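Polysaccharide Lyase Family 6 (Bacteroides cellulosilyticus, PDB 6QPS) probably cleaves alginate, with specificity for mannuronic acid, as a calcium-binding polysaccharide lyase of family 6. Local coordinates at residues A[136-141]-A[171-176]; A[376-381]-A[404-409]. One frame throughout, in Å; residues are numbered along the deposited sequence.

Contact 1 (A[136-141]-A[171-176]); sequences VIDECN and FANKRV
Glu139 and Arg175 meet with their flat ends nearly coplanar, the carboxylate and guanidinium planes 16° apart. Arg175 grips side-on: NE reaches Glu139 OE1 at 2.9 Å and NH2 reaches Glu139 OE2 at 2.9 Å. Both oxygens use their syn lone pairs. The chain of Arg175 runs extended from CG to NE, while Glu139 bends at CB-CG (chi2 -77°) to bring its carboxylate round. Asn141 crosses Arg175 at about a right angle and bonds to backbone at both ends of its amide. Its ND2 gives a straight bond to Asn173 O, 3.0 Å, in the carbonyl plane. Its OD1 takes Arg175 N at 2.9 Å, with the donor well above the carbonyl plane, and a water bound to Lys174 NZ probably donates to it as well. Lys174 NZ turns back to Val176 O and also binds Glu154 O. Asn173 lies alongside Asp138, pointing the same way, and its ND2 meets Asp138 OD1 at 2.8 Å on the syn side. Further back, Ile137 CD1 touches the edge of the Phe171 ring at CE2, 3.6 Å away. There the strands 131-138 and 170-172 pair in parallel, with Ala172 N bonded to Ile137 O and Glu139 N to Ala172 O. These are neighbouring rungs of the parallel beta-helix expected for this family. The apolar pair thus gives way to polar side chains where the strands end. The two-point salt bridge is likely to limit rotation of both charged groups, and the Asn141 amide ties one turn to the next through backbone atoms.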
ATOM      1  N   VAL A 136       5.845   2.740  15.983  1.00 10.20           N
ATOM      2  CA  VAL A 136       4.405   2.550  15.985  1.00 10.79           C
ATOM      3  C   VAL A 136       3.722   3.900  15.800  1.00  9.98           C
ATOM      4  O   VAL A 136       4.131   4.904  16.396  1.00  9.93           O
ATOM      5  CB  VAL A 136       3.960   1.904  17.314  1.00 11.93           C
ATOM      6  CG1 VAL A 136       2.436   1.954  17.462  1.00 12.37           C
ATOM      7  CG2 VAL A 136       4.446   0.466  17.459  1.00 12.37           C
ATOM      8  N   ILE A 137       2.663   3.908  14.991  1.00 10.33           N
ATOM      9  CA  ILE A 137       1.692   4.999  14.965  1.00 10.56           C
ATOM     10  C   ILE A 137       0.325   4.371  15.220  1.00  9.99           C
ATOM     11  O   ILE A 137      -0.179   3.584  14.400  1.00 11.05           O
ATOM     12  CB  ILE A 137       1.700   5.758  13.632  1.00  9.59           C
ATOM     13  CG1 ILE A 137       3.094   6.283  13.286  1.00  9.49           C
ATOM     14  CG2 ILE A 137       0.697   6.929  13.694  1.00 10.44           C
ATOM     15  CD1 ILE A 137       3.179   7.087  11.963  1.00 10.33           C
ATOM     16  N   ASP A 138      -0.282   4.701  16.365  1.00 11.07           N
ATOM     17  CA  ASP A 138      -1.547   4.105  16.789  1.00 11.40           C
ATOM     18  C   ASP A 138      -2.448   5.202  17.342  1.00 11.94           C
ATOM     19  O   ASP A 138      -1.998   6.024  18.149  1.00 11.73           O
ATOM     20  CB  ASP A 138      -1.306   3.031  17.870  1.00 10.54           C
ATOM     21  CG  ASP A 138      -2.577   2.272  18.259  1.00 15.47           C
ATOM     22  OD1 ASP A 138      -3.508   2.158  17.453  1.00 15.02           O
ATOM     23  OD2 ASP A 138      -2.671   1.790  19.409  1.00 20.24           O
ATOM     24  N   GLU A 139      -3.704   5.237  16.876  1.00 13.05           N
ATOM     25  CA  GLU A 139      -4.723   6.147  17.431  1.00 14.06           C
ATOM     26  C   GLU A 139      -4.314   7.618  17.314  1.00 13.29           C
ATOM     27  O   GLU A 139      -4.661   8.436  18.170  1.00 13.37           O
ATOM     28  CB  GLU A 139      -5.061   5.812  18.891  1.00 16.28           C
ATOM     29  CG  GLU A 139      -5.581   4.408  19.133  1.00 18.16           C
ATOM     30  CD  GLU A 139      -7.032   4.211  18.728  1.00 19.13           C
ATOM     31  OE1 GLU A 139      -7.672   5.170  18.239  1.00 17.70           O
ATOM     32  OE2 GLU A 139      -7.547   3.077  18.906  1.00 18.92           O
ATOM     33  N   CYS A 140      -3.605   7.989  16.244  1.00 10.91           N
ATOM     34  CA  CYS A 140      -3.072   9.349  16.114  1.00 11.78           C
ATOM     35  C   CYS A 140      -4.068  10.228  15.356  1.00 12.78           C
ATOM     36  O   CYS A 140      -3.844  10.665  14.220  1.00 12.27           O
ATOM     37  CB  CYS A 140      -1.692   9.316  15.467  1.00 10.75           C
ATOM     38  SG  CYS A 140      -0.354   8.859  16.628  1.00 12.20           S
ATOM     39  N   ASN A 141      -5.183  10.510  16.038  1.00 13.52           N
ATOM     40  CA  ASN A 141      -6.334  11.191  15.453  1.00 13.53           C
ATOM     41  C   ASN A 141      -6.592  12.518  16.160  1.00 14.07           C
ATOM     42  O   ASN A 141      -6.764  12.553  17.379  1.00 15.28           O
ATOM     43  CB  ASN A 141      -7.551  10.263  15.557  1.00 13.08           C
ATOM     44  CG  ASN A 141      -7.332   8.937  14.845  1.00 12.76           C
ATOM     45  OD1 ASN A 141      -7.062   8.912  13.642  1.00 13.24           O
ATOM     46  ND2 ASN A 141      -7.437   7.838  15.569  1.00 13.88           N
ATOM     47  N   PHE A 171       1.171   0.422  12.009  1.00  8.86           N
ATOM     48  CA  PHE A 171       0.321   1.594  11.833  1.00  8.71           C
ATOM     49  C   PHE A 171      -1.124   1.136  11.927  1.00 10.10           C
ATOM     50  O   PHE A 171      -1.561   0.329  11.100  1.00 10.78           O
ATOM     51  CB  PHE A 171       0.519   2.230  10.454  1.00 11.99           C
ATOM     52  CG  PHE A 171       1.951   2.566  10.094  1.00 11.85           C
ATOM     53  CD1 PHE A 171       2.678   1.755   9.241  1.00 16.39           C
ATOM     54  CD2 PHE A 171       2.546   3.716  10.562  1.00 20.20           C
ATOM     55  CE1 PHE A 171       3.969   2.096   8.871  1.00 15.18           C
ATOM     56  CE2 PHE A 171       3.860   4.044  10.200  1.00 19.01           C
ATOM     57  CZ  PHE A 171       4.550   3.235   9.337  1.00 13.65           C
ATOM     58  N   ALA A 172      -1.876   1.642  12.907  1.00  9.96           N
ATOM     59  CA  ALA A 172      -3.241   1.156  13.071  1.00 10.90           C
ATOM     60  C   ALA A 172      -4.170   2.190  13.690  1.00 10.13           C
ATOM     61  O   ALA A 172      -3.750   3.133  14.366  1.00 10.21           O
ATOM     62  CB  ALA A 172      -3.286  -0.117  13.933  1.00 12.23           C
ATOM     63  N   ASN A 173      -5.465   1.969  13.466  1.00 10.33           N
ATOM     64  CA  ASN A 173      -6.551   2.711  14.118  1.00 11.49           C
ATOM     65  C   ASN A 173      -6.591   4.187  13.738  1.00 12.36           C
ATOM     66  O   ASN A 173      -6.854   5.055  14.577  1.00 12.67           O
ATOM     67  CB  ASN A 173      -6.524   2.494  15.625  1.00 12.45           C
ATOM     68  CG  ASN A 173      -6.613   1.013  15.968  1.00 13.09           C
ATOM     69  OD1 ASN A 173      -7.565   0.356  15.577  1.00 15.64           O
ATOM     70  ND2 ASN A 173      -5.591   0.471  16.604  1.00 13.37           N
ATOM     71  N   LYS A 174      -6.369   4.460  12.452  1.00 10.40           N
ATOM     72  CA  LYS A 174      -6.658   5.778  11.904  1.00 10.53           C
ATOM     73  C   LYS A 174      -8.175   5.921  11.745  1.00 12.52           C
ATOM     74  O   LYS A 174      -8.827   5.042  11.168  1.00 11.52           O
ATOM     75  CB  LYS A 174      -5.924   5.993  10.578  1.00 10.69           C
ATOM     76  CG  LYS A 174      -5.923   7.484  10.186  1.00  9.97           C
ATOM     77  CD  LYS A 174      -5.107   7.738   8.906  1.00 11.70           C
ATOM     78  CE  LYS A 174      -4.733   9.198   8.676  1.00 10.10           C
ATOM     79  NZ  LYS A 174      -5.892  10.107   8.962  1.00 12.74           N
ATOM     80  N   ARG A 175      -8.739   7.005  12.302  1.00 11.51           N
ATOM     81  CA  ARG A 175     -10.181   7.219  12.373  1.00 12.54           C
ATOM     82  C   ARG A 175     -10.637   8.496  11.685  1.00 17.25           C
ATOM     83  O   ARG A 175     -11.849   8.715  11.565  1.00 22.25           O
ATOM     84  CB  ARG A 175     -10.656   7.219  13.837  1.00 13.95           C
ATOM     85  CG  ARG A 175     -10.272   5.941  14.606  1.00 13.84           C
ATOM     86  CD  ARG A 175     -10.703   5.969  16.093  1.00 14.57           C
ATOM     87  NE  ARG A 175     -10.146   4.835  16.831  1.00 18.30           N
ATOM     88  CZ  ARG A 175     -10.685   3.617  16.858  1.00 20.82           C
ATOM     89  NH1 ARG A 175     -11.809   3.364  16.196  1.00 24.06           N
ATOM     90  NH2 ARG A 175     -10.112   2.654  17.562  1.00 19.99           N
ATOM     91  N   VAL A 176      -9.712   9.348  11.260  1.00 14.18           N
ATOM     92  CA  VAL A 176      -9.995  10.559  10.502  1.00 11.93           C
ATOM     93  C   VAL A 176      -9.583  10.308   9.066  1.00 11.77           C
ATOM     94  O   VAL A 176      -8.686   9.509   8.790  1.00 11.62           O
ATOM     95  CB  VAL A 176      -9.205  11.729  11.131  1.00 13.00           C
ATOM     96  CG1 VAL A 176      -9.280  12.986  10.282  1.00 14.90           C
ATOM     97  CG2 VAL A 176      -9.707  12.000  12.569  1.00 16.43           C
TER
HETATM   98  O   HOH W   1      -5.884  10.602  11.725  1.00 11.68           O

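Contact 2 (A[376-381]-A[404-409]); sequences NLFAGQ and WAFSDK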
ATOM      1  N   ASN A 376      -3.393 -19.385 -15.411  1.00  7.73           N
ATOM      2  CA  ASN A 376      -4.024 -19.076 -14.141  1.00  8.10           C
ATOM      3  C   ASN A 376      -4.943 -20.216 -13.714  1.00  7.98           C
ATOM      4  O   ASN A 376      -5.565 -20.886 -14.543  1.00  9.22           O
ATOM      5  CB  ASN A 376      -4.843 -17.784 -14.225  1.00  7.66           C
ATOM      6  CG  ASN A 376      -4.002 -16.594 -14.641  1.00  7.74           C
ATOM      7  OD1 ASN A 376      -3.223 -16.060 -13.869  1.00  7.94           O
ATOM      8  ND2 ASN A 376      -4.115 -16.211 -15.894  1.00  8.93           N
ATOM      9  N   LEU A 377      -5.050 -20.407 -12.405  1.00  8.93           N
ATOM     10  CA  LEU A 377      -6.019 -21.330 -11.817  1.00  8.56           C
ATOM     11  C   LEU A 377      -7.247 -20.532 -11.374  1.00  7.83           C
ATOM     12  O   LEU A 377      -7.124 -19.586 -10.584  1.00  9.22           O
ATOM     13  CB  LEU A 377      -5.403 -22.076 -10.628  1.00  9.31           C
ATOM     14  CG  LEU A 377      -6.388 -22.980  -9.871  1.00  9.91           C
ATOM     15  CD1 LEU A 377      -6.940 -24.100 -10.740  1.00 12.05           C
ATOM     16  CD2 LEU A 377      -5.708 -23.549  -8.631  1.00 11.68           C
ATOM     17  N   PHE A 378      -8.409 -20.894 -11.909  1.00  8.42           N
ATOM     18  CA  PHE A 378      -9.702 -20.315 -11.533  1.00  8.88           C
ATOM     19  C   PHE A 378     -10.473 -21.468 -10.911  1.00  8.81           C
ATOM     20  O   PHE A 378     -10.782 -22.448 -11.586  1.00  9.71           O
ATOM     21  CB  PHE A 378     -10.390 -19.779 -12.793  1.00  9.38           C
ATOM     22  CG  PHE A 378     -11.697 -19.016 -12.572  1.00  7.89           C
ATOM     23  CD1 PHE A 378     -11.842 -18.029 -11.597  1.00  9.26           C
ATOM     24  CD2 PHE A 378     -12.757 -19.265 -13.410  1.00  9.82           C
ATOM     25  CE1 PHE A 378     -13.043 -17.337 -11.459  1.00  8.58           C
ATOM     26  CE2 PHE A 378     -13.937 -18.574 -13.281  1.00 10.41           C
ATOM     27  CZ  PHE A 378     -14.086 -17.627 -12.278  1.00 10.48           C
ATOM     28  N   ALA A 379     -10.717 -21.398  -9.599  1.00  9.82           N
ATOM     29  CA  ALA A 379     -11.239 -22.555  -8.876  1.00  9.96           C
ATOM     30  C   ALA A 379     -12.182 -22.123  -7.766  1.00 10.26           C
ATOM     31  O   ALA A 379     -12.164 -20.969  -7.324  1.00  9.83           O
ATOM     32  CB  ALA A 379     -10.094 -23.383  -8.282  1.00 11.85           C
ATOM     33  N   GLY A 380     -12.955 -23.074  -7.288  1.00  9.48           N
ATOM     34  CA  GLY A 380     -13.869 -22.809  -6.198  1.00 11.47           C
ATOM     35  C   GLY A 380     -15.042 -23.775  -6.240  1.00 12.41           C
ATOM     36  O   GLY A 380     -14.903 -24.921  -6.668  1.00 12.45           O
ATOM     37  N   GLN A 381     -16.182 -23.298  -5.744  1.00 13.23           N
ATOM     38  CA  GLN A 381     -17.408 -24.083  -5.700  1.00 14.90           C
ATOM     39  C   GLN A 381     -18.244 -23.733  -6.929  1.00 15.15           C
ATOM     40  O   GLN A 381     -18.364 -24.543  -7.855  1.00 16.38           O
ATOM     41  CB  GLN A 381     -18.153 -23.804  -4.393  1.00 17.09           C
ATOM     42  CG  GLN A 381     -17.449 -24.404  -3.187  1.00 24.47           C
ATOM     43  CD  GLN A 381     -16.181 -23.646  -2.819  1.00 38.35           C
ATOM     44  OE1 GLN A 381     -16.215 -22.435  -2.567  1.00 42.59           O
ATOM     45  NE2 GLN A 381     -15.051 -24.357  -2.791  1.00 39.71           N
ATOM     46  N   TRP A 404      -9.585 -24.730 -14.789  1.00  9.79           N
ATOM     47  CA  TRP A 404     -10.940 -24.447 -14.331  1.00  9.13           C
ATOM     48  C   TRP A 404     -11.352 -25.575 -13.397  1.00 10.37           C
ATOM     49  O   TRP A 404     -11.508 -26.726 -13.833  1.00 11.43           O
ATOM     50  CB  TRP A 404     -11.852 -24.404 -15.560  1.00  9.33           C
ATOM     51  CG  TRP A 404     -13.324 -24.190 -15.315  1.00  9.76           C
ATOM     52  CD1 TRP A 404     -14.244 -25.120 -14.877  1.00 12.21           C
ATOM     53  CD2 TRP A 404     -14.066 -22.984 -15.558  1.00 10.13           C
ATOM     54  NE1 TRP A 404     -15.489 -24.546 -14.807  1.00 11.91           N
ATOM     55  CE2 TRP A 404     -15.410 -23.246 -15.237  1.00 12.84           C
ATOM     56  CE3 TRP A 404     -13.723 -21.712 -16.038  1.00 10.46           C
ATOM     57  CZ2 TRP A 404     -16.406 -22.281 -15.359  1.00 12.69           C
ATOM     58  CZ3 TRP A 404     -14.712 -20.755 -16.149  1.00 10.86           C
ATOM     59  CH2 TRP A 404     -16.046 -21.051 -15.819  1.00 12.34           C
ATOM     60  N   ALA A 405     -11.516 -25.265 -12.113  1.00 11.24           N
ATOM     61  CA  ALA A 405     -11.790 -26.306 -11.107  1.00 11.86           C
ATOM     62  C   ALA A 405     -12.951 -25.919 -10.185  1.00  9.98           C
ATOM     63  O   ALA A 405     -12.773 -25.268  -9.150  1.00 10.53           O
ATOM     64  CB  ALA A 405     -10.522 -26.656 -10.316  1.00 14.24           C
ATOM     65  N   PHE A 406     -14.161 -26.337 -10.559  1.00 12.91           N
ATOM     66  CA  PHE A 406     -15.390 -26.018  -9.833  1.00 12.43           C
ATOM     67  C   PHE A 406     -16.214 -27.290  -9.641  1.00 14.25           C
ATOM     68  O   PHE A 406     -15.984 -28.317 -10.287  1.00 16.10           O
ATOM     69  CB  PHE A 406     -16.182 -24.921 -10.555  1.00 12.19           C
ATOM     70  CG  PHE A 406     -15.464 -23.583 -10.586  1.00 10.38           C
ATOM     71  CD1 PHE A 406     -14.643 -23.218 -11.653  1.00 11.79           C
ATOM     72  CD2 PHE A 406     -15.572 -22.722  -9.519  1.00 10.29           C
ATOM     73  CE1 PHE A 406     -13.988 -21.999 -11.642  1.00 10.71           C
ATOM     74  CE2 PHE A 406     -14.927 -21.506  -9.511  1.00  9.94           C
ATOM     75  CZ  PHE A 406     -14.141 -21.140 -10.558  1.00 10.18           C
ATOM     76  N   SER A 407     -17.189 -27.210  -8.727  1.00 16.67           N
ATOM     77  CA  SER A 407     -17.895 -28.401  -8.265  1.00 18.49           C
ATOM     78  C   SER A 407     -18.739 -29.022  -9.364  1.00 19.03           C
ATOM     79  O   SER A 407     -18.765 -30.251  -9.505  1.00 19.38           O
ATOM     80  CB  SER A 407     -18.783 -28.050  -7.073  1.00 22.69           C
ATOM     81  OG  SER A 407     -18.027 -27.549  -5.990  1.00 23.41           O
ATOM     82  N   ASP A 408     -19.460 -28.197 -10.135  1.00 17.94           N
ATOM     83  CA  ASP A 408     -20.296 -28.707 -11.218  1.00 17.86           C
ATOM     84  C   ASP A 408     -19.411 -28.901 -12.439  1.00 16.94           C
ATOM     85  O   ASP A 408     -18.865 -27.929 -12.974  1.00 16.96           O
ATOM     86  CB  ASP A 408     -21.430 -27.719 -11.517  1.00 21.26           C
ATOM     87  CG  ASP A 408     -22.434 -28.255 -12.532  1.00 24.79           C
ATOM     88  OD1 ASP A 408     -22.109 -29.200 -13.282  1.00 22.94           O
ATOM     89  OD2 ASP A 408     -23.572 -27.730 -12.580  1.00 27.23           O
ATOM     90  N   LYS A 409     -19.255 -30.157 -12.869  1.00 19.74           N
ATOM     91  CA  LYS A 409     -18.388 -30.448 -14.001  1.00 20.69           C
ATOM     92  C   LYS A 409     -19.006 -30.045 -15.327  1.00 20.25           C
ATOM     93  O   LYS A 409     -18.341 -30.166 -16.359  1.00 21.66           O
ATOM     94  CB  LYS A 409     -18.004 -31.933 -14.025  1.00 26.14           C
ATOM     95  CG  LYS A 409     -17.569 -32.487 -12.678  1.00 33.42           C
ATOM     96  CD  LYS A 409     -16.391 -31.712 -12.103  1.00 33.86           C
ATOM     97  CE  LYS A 409     -16.252 -31.964 -10.600  1.00 40.32           C
ATOM     98  NZ  LYS A 409     -15.533 -33.234 -10.313  1.00 45.12           N
TER
HETATM   99  O   HOH W   2     -15.243 -27.593  -6.125  1.00 26.08           O
HETATM  100  O   HOH W   3     -20.087 -25.347  -9.812  1.00 20.49           O
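Phe406 lies against the 376-381 segment from its CB to the far end of its ring. CB sits 3.5 Å from Gln381 O. CG stands beside the backbone N (chi1 -66°), which lays the ring along the Phe378-Gly380 backbone. On one side of the ring, CD2 and CE2 run past Gly380, and CE2 comes 3.3 Å from Ala379 C. On the other, CD1 stands 3.5 Å above the plane of the Trp404 ring, toward its rim. Phe406 CE1 comes to 3.2 Å from Phe378 O. Ala379 CA lies over one face, toward the rim. At the tip, CZ stands 3.6 Å above the plane of the Phe378 ring, over its centre. This is an edge-to-face pair with planes at 71°, the edge belonging to Phe406. Phe378 in turn directs its own edge at the face of the Trp404 six-membered ring, in an offset edge-to-face pair. Trp404 NE1 is bonded to Ser411 OG. A CB on Gly380 would crowd Phe406 CE2, and its backbone angles would also jam it against Ala379 O. An alanine in place of Phe406 would remove the ring, which would probably leave a gap over the Phe378 face and beside the Gly380 backbone. Ala405 N to Phe378 O and Gly380 N to Ala405 O bond the parallel strands 371-379 and 397-405, late rungs of the beta-helix. Beyond them Ser407 N bonds to Gln381 O at 3.0 Å, in the carbonyl plane and on a lone pair. One water joins Gly380 O to Ser407 OG, and another joins Gln381 O to Asp408 N. The pairing of the turns therefore continues past the strands through backbone and water, while three rings set edge against face pack together beside the strands.

After the N-terminal helix and the first turns, the chain enters strand 131-138, where contact 1 opens. It then runs through strands 155-159 and 165-167 and returns at 170-172, where contact 1 closes a loop of 29 residues. The chain passes on through the middle rungs, which include the calcium ligands Asn210, Glu213, Glu242 and Glu244. Contact 2 opens much later, at strand 371-379. It closes at 397-405, after strand 385-387 and the short helix 390-393. The two loops follow in series; they neither nest nor cross. The centres of contacts 1 and 2 are about 40 Å apart. Each joins parallel strands on neighbouring turns of the beta-helix, one on either side of the calcium-binding stretch in the sequence.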